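Local coordinates for protein type C neurotoxin (Clostridium botulinum, PDB 4F83) that probably binds receptors on the nerve-cell surface, as the receptor-binding part of a botulinum neurotoxin heavy chain, at residues Tyr304-Asp309 / Leu329-Asn334; Lys353-Ile358 / Phe402-Ser407; Asn147-Tyr152 / Glu165-Leu170. All coordinates share one frame; numbering follows the deposited sequence.

Contact 1: Tyr304-Asp309 / Leu329-Asn334; sequences YMIIRD and LKLQSN. With SO4 (sulfate ion), chain H.
Y304 and L331 meet at about a right angle between the antiparallel strands 302-308 and 326-332. L331 CD1 lies over one face of the Y304 ring, displaced toward the rim. This is a CH-pi contact, with CD1 4.3 Å from the ring centroid. The ring sits anti to the carbonyl carbon of Y304 (chi1 -63°), which also brings its CE1 to 3.9 Å from S333 CB. On the same face of the sheet as L331, I306 CG2 packs on L329 CB at 4.0 Å. L256 covers this side.

I307 and K330 share the other face with M305 and Q332. The I307 chain leans across the K330 chain, CG1 to CG 3.6 Å. I307 CD1 also meets Q332 OE1. The Q332 amide is held by NE2, which donates to N334 O at 2.9 Å, with the acceptor in the amide plane. That bond fixes the rotation of the amide. Below these side chains, M305 with Q332 and I307 with K330 each exchange two backbone hydrogen bonds.

K330 is extended beyond CG. Its CD passes D309 OD2 at 3.3 Å, but NZ stays 4.6 Å from that oxygen, beyond a salt bridge. NZ instead donates to sulfate O4 at 3.1 Å. The backbone N of T310 and D311 and the side chain of R377 also bind the ion. The Y304, I306, L329 and L331 contacts are thus apolar. On the other face I307 packs on the aliphatic part of K330, whose end here binds a sulfate, probably from the crystallisation liquor. That end can take up an anion, an effect the D309 carboxylate probably tempers.

Contact 2: Lys353-Ile358 / Phe402-Ser407; sequences KYCSQI and FWKFIS
I358 and W403 cross at about a right angle, the end of the isoleucine lying over the indole. I358 CG1 is anti to the carbonyl carbon (chi1 -57°) and chi2 is extended. Together they lay CD1 on the five-membered ring, 4.0 Å from its centroid, in a CH-pi contact. The same CD1 reaches the edge of the F405 ring, 4.1 Å from CZ. S356 holds OG between its backbone N and carbonyl carbon (chi1 52°). This sets OG at that edge too, in the ring plane, 3.7 Å from F405 CE2. M239 covers the I358, W403 and F405 side chains.

Q357 and F402 run side by side and point the same way. Q357 NE2 comes to the edge of the F402 ring, in its plane, 3.6 Å from CE1. The amide and ring planes are steeply inclined, so the groups are not stacked. The amide nitrogen is satisfied by S401 OG and L396 O. C355 CB packs on F402 CB at 4.0 Å. The extended K404 chain passes Y354 O, with CG 3.5 Å from that oxygen.

The backbones make one antiparallel hydrogen-bonded pair. S356 N donates to W403 O at 3.0 Å, and W403 N to S356 O at 2.8 Å. One water donates to Y354 O and accepts from F405 N. Another accepts from I358 N and weakly from W403 NE1, whose protein acceptor is L368 O. The short strand axes stand at 110°, consistent with the single bridge. Strand 403-406, which pairs with 238-241, is thus also bridged to strand 356-360 of the larger antiparallel sheet, in keeping with the beta-trefoil fold expected from the family.

Contact 3: Asn147-Tyr152 / Glu165-Leu170; sequences NNIMGY and ERIEDL
I167 holds CG1 between its backbone N and carbonyl carbon (chi1 58°), and its extended chi2 carries CD1 into the turn 148-151. CD1 ends 3.6 Å from N148 O and 4.0 Å from I149 CA. The CB of I149 points away from I167, but chi1 -159° and chi2 64° bend its CD1 back to 4.3 Å from I167 CD1. L113 and M153 complete the apolar surroundings of I167.

The backbone of I167 is held as well. Its N-H points nearly straight at G151 O, 3.1 Å from I167 N, with the donor tilted out of the carbonyl plane. This is the one hydrogen bond between the two segments.

Y152 and R166 form the adjoining antiparallel non-hydrogen-bonded pair. R166 CG lies at the edge of the Y152 ring, 3.7 Å from CE2. The guanidinium plane stands almost perpendicular to the ring, and the contact is made by the aliphatic part of the arginine. R166 O accepts a hydrogen bond from K121 NZ. E165 O also lies near the ring plane, and it receives a CA-H contact from Y152.

E168 reaches over the turn. Its OE2 is 3.3 Å from M150 O, but both are acceptors and no hydrogen bond forms. The approach is probably mildly unfavourable while the carboxylate is charged.

The type I turn N148 to G151 links strands 141-148 and 152-157. A second type I turn, I167 to L170, follows the end of strand 160-166. G151 and Y152 both face N148. The arrangement is a beta-hairpin with a classic bulge beside its turn, flanked by strand 160-166, in the lectin-like (concanavalin-type) N-terminal receptor-binding domain.

In the fold
Contacts 1 and 2 both lie in the C-terminal trefoil region and reach the same antiparallel sheet. Their centres are about 20 Å apart and their nearest atoms about 6 Å, so they do not touch. Contact 2 is mostly buried, its centre about 10 Å from the centre of the chain. Contact 1 lies farther out, its centre about 29 Å from the chain centre, and carries the sulfate, probably from the crystallisation liquor. Contact 3 belongs to the N-terminal, lectin-like region. Contacts 1 and 3 lie on opposite sides of the chain centre, their centres about 60 Å apart; the centre of contact 2 is about 40 Å from that of contact 3. Contact 3 closes first along the chain, then contact 1, then contact 2.

Contact 1: Tyr304-Asp309 / Leu329-Asn334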
loop_
_atom_site.group_PDB
_atom_site.type_symbol
_atom_site.label_atom_id
_atom_site.label_comp_id
_atom_site.label_asym_id
_atom_site.label_seq_id
_atom_site.Cartn_x
_atom_site.Cartn_y
_atom_site.Cartn_z
ATOM N N TYR A 304 4.887 -10.731 25.514
ATOM C CA TYR A 304 5.421 -9.527 26.182
ATOM C C TYR A 304 4.778 -8.308 25.577
ATOM O O TYR A 304 4.275 -8.375 24.457
ATOM C CB TYR A 304 6.943 -9.406 25.956
ATOM C CG TYR A 304 7.736 -10.530 26.555
ATOM C CD1 TYR A 304 8.243 -10.424 27.857
ATOM C CD2 TYR A 304 8.066 -11.676 25.793
ATOM C CE1 TYR A 304 9.021 -11.438 28.409
ATOM C CE2 TYR A 304 8.840 -12.713 26.346
ATOM C CZ TYR A 304 9.312 -12.584 27.649
ATOM O OH TYR A 304 10.083 -13.605 28.203
ATOM N N MET A 305 4.768 -7.193 26.315
ATOM C CA MET A 305 4.461 -5.894 25.687
ATOM C C MET A 305 5.717 -5.026 25.684
ATOM O O MET A 305 6.580 -5.145 26.575
ATOM C CB MET A 305 3.311 -5.158 26.413
ATOM C CG MET A 305 3.586 -4.862 27.854
ATOM S SD MET A 305 2.222 -3.975 28.724
ATOM C CE MET A 305 2.004 -2.535 27.671
ATOM N N ILE A 306 5.824 -4.177 24.671
ATOM C CA ILE A 306 6.943 -3.236 24.580
ATOM C C ILE A 306 6.666 -2.030 25.444
ATOM O O ILE A 306 5.579 -1.426 25.362
ATOM C CB ILE A 306 7.164 -2.826 23.121
ATOM C CG1 ILE A 306 7.496 -4.068 22.300
ATOM C CG2 ILE A 306 8.329 -1.779 23.025
ATOM C CD1 ILE A 306 7.765 -3.758 20.808
ATOM N N ILE A 307 7.636 -1.655 26.277
ATOM C CA ILE A 307 7.488 -0.435 27.047
ATOM C C ILE A 307 8.699 0.470 26.863
ATOM O O ILE A 307 9.782 0.028 26.487
ATOM C CB ILE A 307 7.258 -0.708 28.553
ATOM C CG1 ILE A 307 8.499 -1.351 29.198
ATOM C CG2 ILE A 307 5.958 -1.538 28.785
ATOM C CD1 ILE A 307 8.437 -1.477 30.731
ATOM N N ARG A 308 8.488 1.756 27.057
ATOM C CA ARG A 308 9.613 2.670 27.105
ATOM C C ARG A 308 10.400 2.486 28.419
ATOM O O ARG A 308 9.809 2.285 29.487
ATOM C CB ARG A 308 9.083 4.107 27.002
ATOM C CG ARG A 308 10.144 5.116 26.605
ATOM C CD ARG A 308 9.772 6.519 27.114
ATOM N NE ARG A 308 10.136 6.676 28.511
ATOM C CZ ARG A 308 9.841 7.710 29.275
ATOM N NH1 ARG A 308 10.293 7.733 30.510
ATOM N NH2 ARG A 308 9.107 8.733 28.812
ATOM N N ASP A 309 11.728 2.550 28.352
ATOM C CA ASP A 309 12.528 2.544 29.591
ATOM C C ASP A 309 12.206 3.767 30.445
ATOM O O ASP A 309 11.897 4.834 29.934
ATOM C CB ASP A 309 14.033 2.596 29.282
ATOM C CG ASP A 309 14.601 1.279 28.846
ATOM O OD1 ASP A 309 15.824 1.266 28.510
ATOM O OD2 ASP A 309 13.867 0.255 28.830
ATOM N N LEU A 329 13.907 0.830 24.612
ATOM C CA LEU A 329 12.657 0.081 24.801
ATOM C C LEU A 329 12.980 -1.298 25.351
ATOM O O LEU A 329 14.062 -1.836 25.102
ATOM C CB LEU A 329 11.916 -0.062 23.469
ATOM C CG LEU A 329 11.756 1.233 22.660
ATOM C CD1 LEU A 329 11.050 0.932 21.343
ATOM C CD2 LEU A 329 10.922 2.225 23.483
ATOM N N LYS A 330 12.026 -1.889 26.070
ATOM C CA LYS A 330 12.260 -3.227 26.626
ATOM C C LYS A 330 10.961 -4.031 26.605
ATOM O O LYS A 330 9.911 -3.491 26.336
ATOM C CB LYS A 330 12.812 -3.133 28.043
ATOM C CG LYS A 330 11.848 -2.677 29.075
ATOM C CD LYS A 330 12.606 -2.394 30.427
ATOM C CE LYS A 330 11.669 -1.843 31.473
ATOM N NZ LYS A 330 12.378 -1.548 32.774
ATOM N N LEU A 331 11.080 -5.339 26.832
ATOM C CA LEU A 331 9.889 -6.188 26.971
ATOM C C LEU A 331 9.487 -6.348 28.408
ATOM O O LEU A 331 10.354 -6.451 29.305
ATOM C CB LEU A 331 10.150 -7.570 26.363
ATOM C CG LEU A 331 10.529 -7.626 24.879
ATOM C CD1 LEU A 331 10.871 -9.085 24.478
ATOM C CD2 LEU A 331 9.433 -7.039 24.009
ATOM N N GLN A 332 8.176 -6.413 28.625
ATOM C CA GLN A 332 7.580 -6.581 29.942
ATOM C C GLN A 332 6.588 -7.736 29.845
ATOM O O GLN A 332 5.732 -7.746 28.982
ATOM C CB GLN A 332 6.831 -5.295 30.330
ATOM C CG GLN A 332 5.973 -5.443 31.569
ATOM C CD GLN A 332 5.454 -4.130 32.093
ATOM O OE1 GLN A 332 6.229 -3.248 32.465
ATOM N NE2 GLN A 332 4.141 -4.005 32.164
ATOM N N SER A 333 6.673 -8.694 30.762
ATOM C CA SER A 333 5.757 -9.843 30.682
ATOM C C SER A 333 4.421 -9.578 31.349
ATOM O O SER A 333 3.434 -10.268 31.075
ATOM C CB SER A 333 6.407 -11.091 31.272
ATOM O OG SER A 333 6.788 -10.809 32.590
ATOM N N ASN A 334 4.366 -8.583 32.230
ATOM C CA ASN A 334 3.098 -8.156 32.809
ATOM C C ASN A 334 2.288 -7.377 31.764
ATOM O O ASN A 334 2.726 -6.322 31.291
ATOM C CB ASN A 334 3.370 -7.300 34.045
ATOM C CG ASN A 334 2.221 -7.264 34.973
ATOM O OD1 ASN A 334 1.076 -7.013 34.568
ATOM N ND2 ASN A 334 2.492 -7.535 36.241
HETATM S S SO4 H . 14.926 1.409 32.954
HETATM O O1 SO4 H . 14.891 1.215 34.406
HETATM O O2 SO4 H . 15.427 2.773 32.693
HETATM O O3 SO4 H . 15.851 0.426 32.409
HETATM O O4 SO4 H . 13.585 1.240 32.371
#

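Contact 2: Lys353-Ile358 / Phe402-Ser407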
loop_
_atom_site.group_PDB
_atom_site.type_symbol
_atom_site.label_atom_id
_atom_site.label_comp_id
_atom_site.label_asym_id
_atom_site.label_seq_id
_atom_site.Cartn_x
_atom_site.Cartn_y
_atom_site.Cartn_z
ATOM N N LYS A 353 3.135 8.175 1.765
ATOM C CA LYS A 353 4.003 7.018 1.919
ATOM C C LYS A 353 3.336 6.043 2.881
ATOM O O LYS A 353 2.611 6.456 3.786
ATOM C CB LYS A 353 5.361 7.447 2.520
ATOM C CG LYS A 353 6.144 8.488 1.743
ATOM C CD LYS A 353 7.555 8.642 2.349
ATOM C CE LYS A 353 8.462 9.439 1.440
ATOM N NZ LYS A 353 9.069 8.547 0.417
ATOM N N TYR A 354 3.560 4.763 2.663
ATOM C CA TYR A 354 2.986 3.726 3.515
ATOM C C TYR A 354 3.862 3.510 4.740
ATOM O O TYR A 354 4.405 2.408 4.973
ATOM C CB TYR A 354 2.854 2.449 2.728
ATOM C CG TYR A 354 1.870 2.558 1.560
ATOM C CD1 TYR A 354 0.740 3.366 1.632
ATOM C CD2 TYR A 354 2.071 1.800 0.401
ATOM C CE1 TYR A 354 -0.178 3.436 0.554
ATOM C CE2 TYR A 354 1.176 1.841 -0.666
ATOM C CZ TYR A 354 0.063 2.676 -0.596
ATOM O OH TYR A 354 -0.824 2.702 -1.664
ATOM N N CYS A 355 4.010 4.595 5.490
ATOM C CA CYS A 355 4.821 4.670 6.714
ATOM C C CYS A 355 4.034 5.461 7.750
ATOM O O CYS A 355 3.097 6.207 7.402
ATOM C CB CYS A 355 6.131 5.454 6.490
ATOM S SG CYS A 355 7.151 5.067 5.073
ATOM N N SER A 356 4.457 5.385 8.996
ATOM C CA SER A 356 3.851 6.168 10.041
ATOM C C SER A 356 4.901 6.590 11.064
ATOM O O SER A 356 6.036 6.085 11.069
ATOM C CB SER A 356 2.713 5.365 10.716
ATOM O OG SER A 356 3.220 4.107 11.103
ATOM N N GLN A 357 4.516 7.516 11.924
ATOM C CA GLN A 357 5.318 7.898 13.080
ATOM C C GLN A 357 4.625 7.454 14.374
ATOM O O GLN A 357 3.389 7.312 14.420
ATOM C CB GLN A 357 5.603 9.410 13.084
ATOM C CG GLN A 357 6.549 9.802 11.911
ATOM C CD GLN A 357 6.618 11.304 11.682
ATOM O OE1 GLN A 357 5.598 12.000 11.656
ATOM N NE2 GLN A 357 7.834 11.806 11.492
ATOM N N ILE A 358 5.434 7.180 15.390
ATOM C CA ILE A 358 4.929 6.638 16.646
ATOM C C ILE A 358 5.432 7.510 17.780
ATOM O O ILE A 358 6.640 7.800 17.845
ATOM C CB ILE A 358 5.402 5.189 16.878
ATOM C CG1 ILE A 358 4.964 4.319 15.693
ATOM C CG2 ILE A 358 4.832 4.680 18.211
ATOM C CD1 ILE A 358 5.743 3.048 15.515
ATOM N N PHE A 402 10.449 7.182 10.536
ATOM C CA PHE A 402 9.343 6.548 9.814
ATOM C C PHE A 402 9.347 5.045 10.071
ATOM O O PHE A 402 10.413 4.417 10.009
ATOM C CB PHE A 402 9.437 6.780 8.302
ATOM C CG PHE A 402 9.366 8.242 7.867
ATOM C CD1 PHE A 402 9.076 9.267 8.751
ATOM C CD2 PHE A 402 9.637 8.552 6.519
ATOM C CE1 PHE A 402 9.030 10.632 8.311
ATOM C CE2 PHE A 402 9.582 9.865 6.057
ATOM C CZ PHE A 402 9.285 10.921 6.968
ATOM N N TRP A 403 8.174 4.477 10.326
ATOM C CA TRP A 403 8.094 3.015 10.575
ATOM C C TRP A 403 7.179 2.356 9.568
ATOM O O TRP A 403 6.210 2.967 9.126
ATOM C CB TRP A 403 7.576 2.790 12.004
ATOM C CG TRP A 403 8.503 3.389 13.010
ATOM C CD1 TRP A 403 8.467 4.679 13.499
ATOM C CD2 TRP A 403 9.636 2.758 13.617
ATOM N NE1 TRP A 403 9.512 4.877 14.382
ATOM C CE2 TRP A 403 10.243 3.721 14.469
ATOM C CE3 TRP A 403 10.208 1.467 13.519
ATOM C CZ2 TRP A 403 11.378 3.435 15.242
ATOM C CZ3 TRP A 403 11.359 1.176 14.290
ATOM C CH2 TRP A 403 11.939 2.184 15.128
ATOM N N LYS A 404 7.462 1.102 9.238
ATOM C CA LYS A 404 6.582 0.329 8.329
ATOM C C LYS A 404 6.280 -0.998 8.962
ATOM O O LYS A 404 7.003 -1.447 9.858
ATOM C CB LYS A 404 7.264 0.096 6.983
ATOM C CG LYS A 404 7.492 1.410 6.192
ATOM C CD LYS A 404 7.814 1.073 4.740
ATOM C CE LYS A 404 7.889 2.278 3.857
ATOM N NZ LYS A 404 8.446 1.873 2.538
ATOM N N PHE A 405 5.191 -1.612 8.512
ATOM C CA PHE A 405 4.704 -2.868 9.103
ATOM C C PHE A 405 4.450 -3.871 7.983
ATOM O O PHE A 405 3.508 -3.720 7.186
ATOM C CB PHE A 405 3.407 -2.582 9.903
ATOM C CG PHE A 405 3.625 -1.684 11.105
ATOM C CD1 PHE A 405 4.064 -2.223 12.321
ATOM C CD2 PHE A 405 3.487 -0.300 10.991
ATOM C CE1 PHE A 405 4.303 -1.419 13.436
ATOM C CE2 PHE A 405 3.729 0.537 12.130
ATOM C CZ PHE A 405 4.147 -0.023 13.331
ATOM N N ILE A 406 5.290 -4.915 7.924
ATOM C CA ILE A 406 5.205 -5.858 6.823
ATOM C C ILE A 406 4.337 -7.018 7.247
ATOM O O ILE A 406 4.720 -7.784 8.120
ATOM C CB ILE A 406 6.603 -6.376 6.431
ATOM C CG1 ILE A 406 7.506 -5.186 6.021
ATOM C CG2 ILE A 406 6.479 -7.403 5.255
ATOM C CD1 ILE A 406 8.979 -5.595 5.791
ATOM N N SER A 407 3.177 -7.151 6.637
ATOM C CA SER A 407 2.336 -8.352 6.850
ATOM C C SER A 407 2.711 -9.458 5.893
ATOM O O SER A 407 3.220 -9.201 4.788
ATOM C CB SER A 407 0.863 -8.012 6.582
ATOM O OG SER A 407 0.737 -7.387 5.279
HETATM O O HOH W 1 3.676 0.484 6.914
HETATM O O HOH W 2 8.166 7.880 14.871
#

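Contact 3: Asn147-Tyr152 / Glu165-Leu170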
loop_
_atom_site.group_PDB
_atom_site.type_symbol
_atom_site.label_atom_id
_atom_site.label_comp_id
_atom_site.label_asym_id
_atom_site.label_seq_id
_atom_site.Cartn_x
_atom_site.Cartn_y
_atom_site.Cartn_z
ATOM N N ASN A 147 -7.195 10.434 -21.943
ATOM C CA ASN A 147 -7.088 10.327 -23.402
ATOM C C ASN A 147 -7.858 11.474 -24.020
ATOM O O ASN A 147 -8.992 11.751 -23.623
ATOM C CB ASN A 147 -7.686 9.000 -23.935
ATOM C CG ASN A 147 -7.121 7.749 -23.228
ATOM O OD1 ASN A 147 -6.132 7.177 -23.678
ATOM N ND2 ASN A 147 -7.767 7.328 -22.118
ATOM N N ASN A 148 -7.249 12.135 -24.996
ATOM C CA ASN A 148 -7.961 13.112 -25.799
ATOM C C ASN A 148 -7.612 12.810 -27.250
ATOM O O ASN A 148 -6.451 12.903 -27.664
ATOM C CB ASN A 148 -7.567 14.539 -25.429
ATOM C CG ASN A 148 -8.540 15.556 -25.974
ATOM O OD1 ASN A 148 -8.901 15.515 -27.149
ATOM N ND2 ASN A 148 -9.010 16.453 -25.105
ATOM N N ILE A 149 -8.611 12.353 -27.992
ATOM C CA ILE A 149 -8.359 11.625 -29.232
ATOM C C ILE A 149 -7.720 12.548 -30.275
ATOM O O ILE A 149 -7.114 12.072 -31.249
ATOM C CB ILE A 149 -9.673 10.960 -29.763
ATOM C CG1 ILE A 149 -9.374 9.784 -30.733
ATOM C CG2 ILE A 149 -10.585 12.014 -30.370
ATOM C CD1 ILE A 149 -8.647 8.591 -30.095
ATOM N N MET A 150 -7.822 13.866 -30.045
ATOM C CA MET A 150 -7.189 14.857 -30.908
ATOM C C MET A 150 -5.776 15.234 -30.455
ATOM O O MET A 150 -5.139 16.122 -31.052
ATOM C CB MET A 150 -8.034 16.135 -30.961
ATOM C CG MET A 150 -9.517 15.912 -31.207
ATOM S SD MET A 150 -9.813 15.373 -32.906
ATOM C CE MET A 150 -9.488 16.904 -33.809
ATOM N N GLY A 151 -5.274 14.591 -29.403
ATOM C CA GLY A 151 -4.017 15.024 -28.837
ATOM C C GLY A 151 -3.163 13.912 -28.267
ATOM O O GLY A 151 -2.357 13.285 -28.982
ATOM N N TYR A 152 -3.270 13.751 -26.956
ATOM C CA TYR A 152 -2.353 12.910 -26.192
ATOM C C TYR A 152 -3.112 11.985 -25.299
ATOM O O TYR A 152 -4.216 12.287 -24.853
ATOM C CB TYR A 152 -1.426 13.780 -25.297
ATOM C CG TYR A 152 -0.777 14.871 -26.093
ATOM C CD1 TYR A 152 -1.363 16.136 -26.186
ATOM C CD2 TYR A 152 0.322 14.601 -26.913
ATOM C CE1 TYR A 152 -0.814 17.119 -27.016
ATOM C CE2 TYR A 152 0.865 15.552 -27.715
ATOM C CZ TYR A 152 0.312 16.826 -27.764
ATOM O OH TYR A 152 0.848 17.781 -28.591
ATOM N N GLU A 165 1.864 10.242 -24.617
ATOM C CA GLU A 165 2.016 9.635 -25.936
ATOM C C GLU A 165 1.110 10.349 -26.917
ATOM O O GLU A 165 -0.057 10.535 -26.652
ATOM C CB GLU A 165 1.651 8.157 -25.846
ATOM C CG GLU A 165 1.699 7.393 -27.158
ATOM C CD GLU A 165 3.047 6.749 -27.431
ATOM O OE1 GLU A 165 4.089 7.253 -26.931
ATOM O OE2 GLU A 165 3.051 5.728 -28.178
ATOM N N ARG A 166 1.656 10.756 -28.056
ATOM C CA ARG A 166 0.846 11.325 -29.126
ATOM C C ARG A 166 -0.012 10.228 -29.747
ATOM O O ARG A 166 0.470 9.123 -29.959
ATOM C CB ARG A 166 1.759 11.953 -30.208
ATOM C CG ARG A 166 2.684 13.018 -29.642
ATOM C CD ARG A 166 3.664 13.595 -30.679
ATOM N NE ARG A 166 4.873 12.775 -30.857
ATOM C CZ ARG A 166 5.914 12.768 -30.020
ATOM N NH1 ARG A 166 5.906 13.518 -28.910
ATOM N NH2 ARG A 166 6.971 12.005 -30.286
ATOM N N ILE A 167 -1.272 10.532 -30.020
ATOM C CA ILE A 167 -2.182 9.555 -30.651
ATOM C C ILE A 167 -2.800 10.053 -31.955
ATOM O O ILE A 167 -3.758 9.451 -32.483
ATOM C CB ILE A 167 -3.239 8.986 -29.651
ATOM C CG1 ILE A 167 -4.091 10.097 -29.040
ATOM C CG2 ILE A 167 -2.527 8.180 -28.538
ATOM C CD1 ILE A 167 -5.094 9.618 -27.957
ATOM N N GLU A 168 -2.225 11.117 -32.508
ATOM C CA GLU A 168 -2.825 11.739 -33.685
ATOM C C GLU A 168 -2.666 10.899 -34.940
ATOM O O GLU A 168 -3.464 10.984 -35.863
ATOM C CB GLU A 168 -2.302 13.165 -33.877
ATOM C CG GLU A 168 -3.252 14.205 -33.287
ATOM C CD GLU A 168 -2.730 15.621 -33.440
ATOM O OE1 GLU A 168 -1.542 15.854 -33.099
ATOM O OE2 GLU A 168 -3.505 16.501 -33.903
ATOM N N ASP A 169 -1.628 10.086 -34.967
ATOM C CA ASP A 169 -1.381 9.168 -36.050
ATOM C C ASP A 169 -2.376 7.987 -36.095
ATOM O O ASP A 169 -2.415 7.250 -37.084
ATOM C CB ASP A 169 0.075 8.689 -35.945
ATOM C CG ASP A 169 0.397 7.549 -36.873
ATOM O OD1 ASP A 169 0.152 7.662 -38.102
ATOM O OD2 ASP A 169 0.940 6.539 -36.366
ATOM N N LEU A 170 -3.166 7.786 -35.031
ATOM C CA LEU A 170 -4.174 6.703 -35.061
ATOM C C LEU A 170 -5.317 7.048 -36.005
ATOM O O LEU A 170 -5.756 8.195 -36.082
ATOM C CB LEU A 170 -4.743 6.403 -33.650
ATOM C CG LEU A 170 -3.805 5.755 -32.621
ATOM C CD1 LEU A 170 -4.549 5.474 -31.288
ATOM C CD2 LEU A 170 -3.201 4.461 -33.181
#